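Local coordinates for protein sphingomyelinase C (Streptomyces griseocarneus, PDB 7CNE) that is a bacterial member of the endonuclease/exonuclease/phosphatase family of enzymes, built on a DNase I-like fold, at residues A[268-273]-A[284-288]. Coordinates in Å, arbitrary orientation, origin at the centre of the assembly. Numbering follows the deposited sequence.
Sequences ETSAPW and YTDLS
Segment 268-273 is extended until Trp273 opens the hairpin 273-276/281-284; segment 284-288 leaves it at Tyr284 and bends at Thr285 (phi/psi -127/28) and Leu287 (-87/-11). The directions CA 268 to 273 and CA 284 to 287 lie 125° apart. Trp273 and Tyr284 form an antiparallel hydrogen-bonded pair (CA-CA 5.6 Å; Trp273 N to Tyr284 O 3.1 Å, Tyr284 N to Trp273 O 2.9 Å). Thr285 O accepts a hydrogen bond from Ser270 N at 2.9 Å. Trp273 (chi1 p, chi2 -84°) folds its indole back: NE1 donates to Asp286 O at 3.0 Å and CH2 lies 3.5 Å from Tyr284 CD1, the rings oblique at 32°. Ser270 CB meets Leu287 CG at 3.8 Å. One water lies 2.8 Å from Glu268 O and Asp286 OD2, another 2.9 Å from Glu268 O and Leu287 N. Asp286 OD1 is hydrogen-bonded to Ser232 OG of helix 232-237; His32 of helix 30-39 meets the Trp273 ring, Trp28 the Tyr284 ring. Hydrogen bonds mainly to backbone groups thus close the hairpin base.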
ATOM      1  N   GLU A 268      13.410   9.536  -2.754  1.00 29.71           N
ATOM      2  CA  GLU A 268      13.188  10.972  -2.913  1.00 30.09           C
ATOM      3  C   GLU A 268      12.988  11.596  -1.536  1.00 32.43           C
ATOM      4  O   GLU A 268      12.066  11.213  -0.803  1.00 33.66           O
ATOM      5  CB  GLU A 268      11.983  11.267  -3.814  1.00 31.22           C
ATOM      6  CG  GLU A 268      11.602  12.763  -3.839  1.00 30.11           C
ATOM      7  CD  GLU A 268      10.413  13.111  -4.743  1.00 30.88           C
ATOM      8  OE1 GLU A 268      10.014  12.289  -5.595  1.00 27.26           O
ATOM      9  OE2 GLU A 268       9.875  14.229  -4.605  1.00 30.39           O
ATOM     10  N   THR A 269      13.858  12.542  -1.177  1.00 29.76           N
ATOM     11  CA  THR A 269      13.765  13.209   0.114  1.00 32.46           C
ATOM     12  C   THR A 269      12.917  14.473   0.012  1.00 31.89           C
ATOM     13  O   THR A 269      12.545  14.929  -1.074  1.00 34.19           O
ATOM     14  CB  THR A 269      15.149  13.561   0.666  1.00 30.54           C
ATOM     15  OG1 THR A 269      15.831  14.430  -0.246  1.00 30.23           O
ATOM     16  CG2 THR A 269      15.971  12.305   0.899  1.00 31.08           C
ATOM     17  N   SER A 270      12.611  15.039   1.173  1.00 26.03           N
ATOM     18  CA  SER A 270      11.757  16.206   1.284  1.00 26.42           C
ATOM     19  C   SER A 270      12.532  17.348   1.922  1.00 25.28           C
ATOM     20  O   SER A 270      13.560  17.140   2.570  1.00 22.06           O
ATOM     21  CB  SER A 270      10.514  15.908   2.131  1.00 26.34           C
ATOM     22  OG  SER A 270      10.842  15.807   3.523  1.00 27.53           O
ATOM     23  N   ALA A 271      12.012  18.558   1.753  1.00 26.51           N
ATOM     24  CA  ALA A 271      12.486  19.668   2.561  1.00 27.10           C
ATOM     25  C   ALA A 271      12.320  19.317   4.040  1.00 30.42           C
ATOM     26  O   ALA A 271      11.424  18.547   4.406  1.00 27.42           O
ATOM     27  CB  ALA A 271      11.715  20.947   2.232  1.00 28.28           C
ATOM     28  N   PRO A 272      13.190  19.837   4.908  1.00 30.23           N
ATOM     29  CA  PRO A 272      13.049  19.543   6.335  1.00 27.32           C
ATOM     30  C   PRO A 272      11.729  20.060   6.876  1.00 29.69           C
ATOM     31  O   PRO A 272      11.200  21.084   6.433  1.00 25.20           O
ATOM     32  CB  PRO A 272      14.239  20.272   6.977  1.00 30.45           C
ATOM     33  CG  PRO A 272      14.664  21.291   5.962  1.00 32.17           C
ATOM     34  CD  PRO A 272      14.398  20.634   4.631  1.00 32.92           C
ATOM     35  N   TRP A 273      11.193  19.311   7.841  1.00 25.60           N
ATOM     36  CA  TRP A 273      10.025  19.705   8.604  1.00 27.06           C
ATOM     37  C   TRP A 273      10.272  19.282  10.041  1.00 27.55           C
ATOM     38  O   TRP A 273      10.952  18.286  10.302  1.00 28.55           O
ATOM     39  CB  TRP A 273       8.729  19.087   8.055  1.00 26.94           C
ATOM     40  CG  TRP A 273       8.763  17.590   7.994  1.00 25.01           C
ATOM     41  CD1 TRP A 273       9.293  16.824   7.000  1.00 27.25           C
ATOM     42  CD2 TRP A 273       8.268  16.682   8.986  1.00 26.10           C
ATOM     43  NE1 TRP A 273       9.149  15.488   7.308  1.00 28.44           N
ATOM     44  CE2 TRP A 273       8.526  15.377   8.523  1.00 25.38           C
ATOM     45  CE3 TRP A 273       7.633  16.845  10.224  1.00 26.67           C
ATOM     46  CZ2 TRP A 273       8.168  14.241   9.251  1.00 26.76           C
ATOM     47  CZ3 TRP A 273       7.275  15.721  10.941  1.00 24.32           C
ATOM     48  CH2 TRP A 273       7.544  14.434  10.453  1.00 25.80           C
ATOM     49  N   TYR A 284      12.899  16.124  10.299  1.00 25.60           N
ATOM     50  CA  TYR A 284      12.941  14.998   9.378  1.00 25.35           C
ATOM     51  C   TYR A 284      13.052  15.503   7.945  1.00 24.38           C
ATOM     52  O   TYR A 284      12.660  16.631   7.633  1.00 26.45           O
ATOM     53  CB  TYR A 284      11.693  14.118   9.527  1.00 25.81           C
ATOM     54  CG  TYR A 284      11.524  13.589  10.933  1.00 27.14           C
ATOM     55  CD1 TYR A 284      10.749  14.266  11.866  1.00 25.08           C
ATOM     56  CD2 TYR A 284      12.166  12.424  11.331  1.00 28.25           C
ATOM     57  CE1 TYR A 284      10.605  13.784  13.171  1.00 24.64           C
ATOM     58  CE2 TYR A 284      12.027  11.936  12.622  1.00 29.24           C
ATOM     59  CZ  TYR A 284      11.248  12.622  13.534  1.00 28.80           C
ATOM     60  OH  TYR A 284      11.120  12.129  14.810  1.00 32.20           O
ATOM     61  N   THR A 285      13.592  14.648   7.072  1.00 22.19           N
ATOM     62  CA  THR A 285      13.756  14.985   5.661  1.00 26.29           C
ATOM     63  C   THR A 285      13.136  13.922   4.764  1.00 25.36           C
ATOM     64  O   THR A 285      13.578  13.730   3.630  1.00 23.03           O
ATOM     65  CB  THR A 285      15.231  15.188   5.301  1.00 23.66           C
ATOM     66  OG1 THR A 285      16.025  14.176   5.924  1.00 27.01           O
ATOM     67  CG2 THR A 285      15.721  16.580   5.740  1.00 27.74           C
ATOM     68  N   ASP A 286      12.116  13.217   5.262  1.00 23.19           N
ATOM     69  CA  ASP A 286      11.340  12.285   4.453  1.00 20.97           C
ATOM     70  C   ASP A 286       9.869  12.454   4.784  1.00 22.77           C
ATOM     71  O   ASP A 286       9.515  12.871   5.892  1.00 21.31           O
ATOM     72  CB  ASP A 286      11.741  10.823   4.680  1.00 21.21           C
ATOM     73  CG  ASP A 286      13.203  10.574   4.387  1.00 25.20           C
ATOM     74  OD1 ASP A 286      14.030  10.804   5.293  1.00 22.43           O
ATOM     75  OD2 ASP A 286      13.520  10.165   3.250  1.00 23.79           O
ATOM     76  N   LEU A 287       9.013  12.124   3.814  1.00 18.57           N
ATOM     77  CA  LEU A 287       7.579  12.286   4.009  1.00 22.50           C
ATOM     78  C   LEU A 287       6.941  11.067   4.665  1.00 19.69           C
ATOM     79  O   LEU A 287       5.787  11.142   5.100  1.00 21.18           O
ATOM     80  CB  LEU A 287       6.899  12.594   2.673  1.00 21.60           C
ATOM     81  CG  LEU A 287       7.267  13.972   2.098  1.00 23.13           C
ATOM     82  CD1 LEU A 287       6.583  14.216   0.759  1.00 19.81           C
ATOM     83  CD2 LEU A 287       6.910  15.073   3.084  1.00 22.17           C
ATOM     84  N   SER A 288       7.666   9.963   4.761  1.00 18.77           N
ATOM     85  CA  SER A 288       7.199   8.791   5.489  1.00 16.33           C
ATOM     86  C   SER A 288       8.413   7.918   5.759  1.00 21.07           C
ATOM     87  O   SER A 288       9.534   8.235   5.345  1.00 19.99           O
ATOM     88  CB  SER A 288       6.103   8.041   4.721  1.00 18.93           C
ATOM     89  OG  SER A 288       6.634   7.218   3.709  1.00 22.10           O
TER
HETATM   90  O   HOH W   1      11.448   9.616   1.388  1.00 21.16           O
HETATM   91  O   HOH W   2      10.020  12.089   1.107  1.00 25.41           O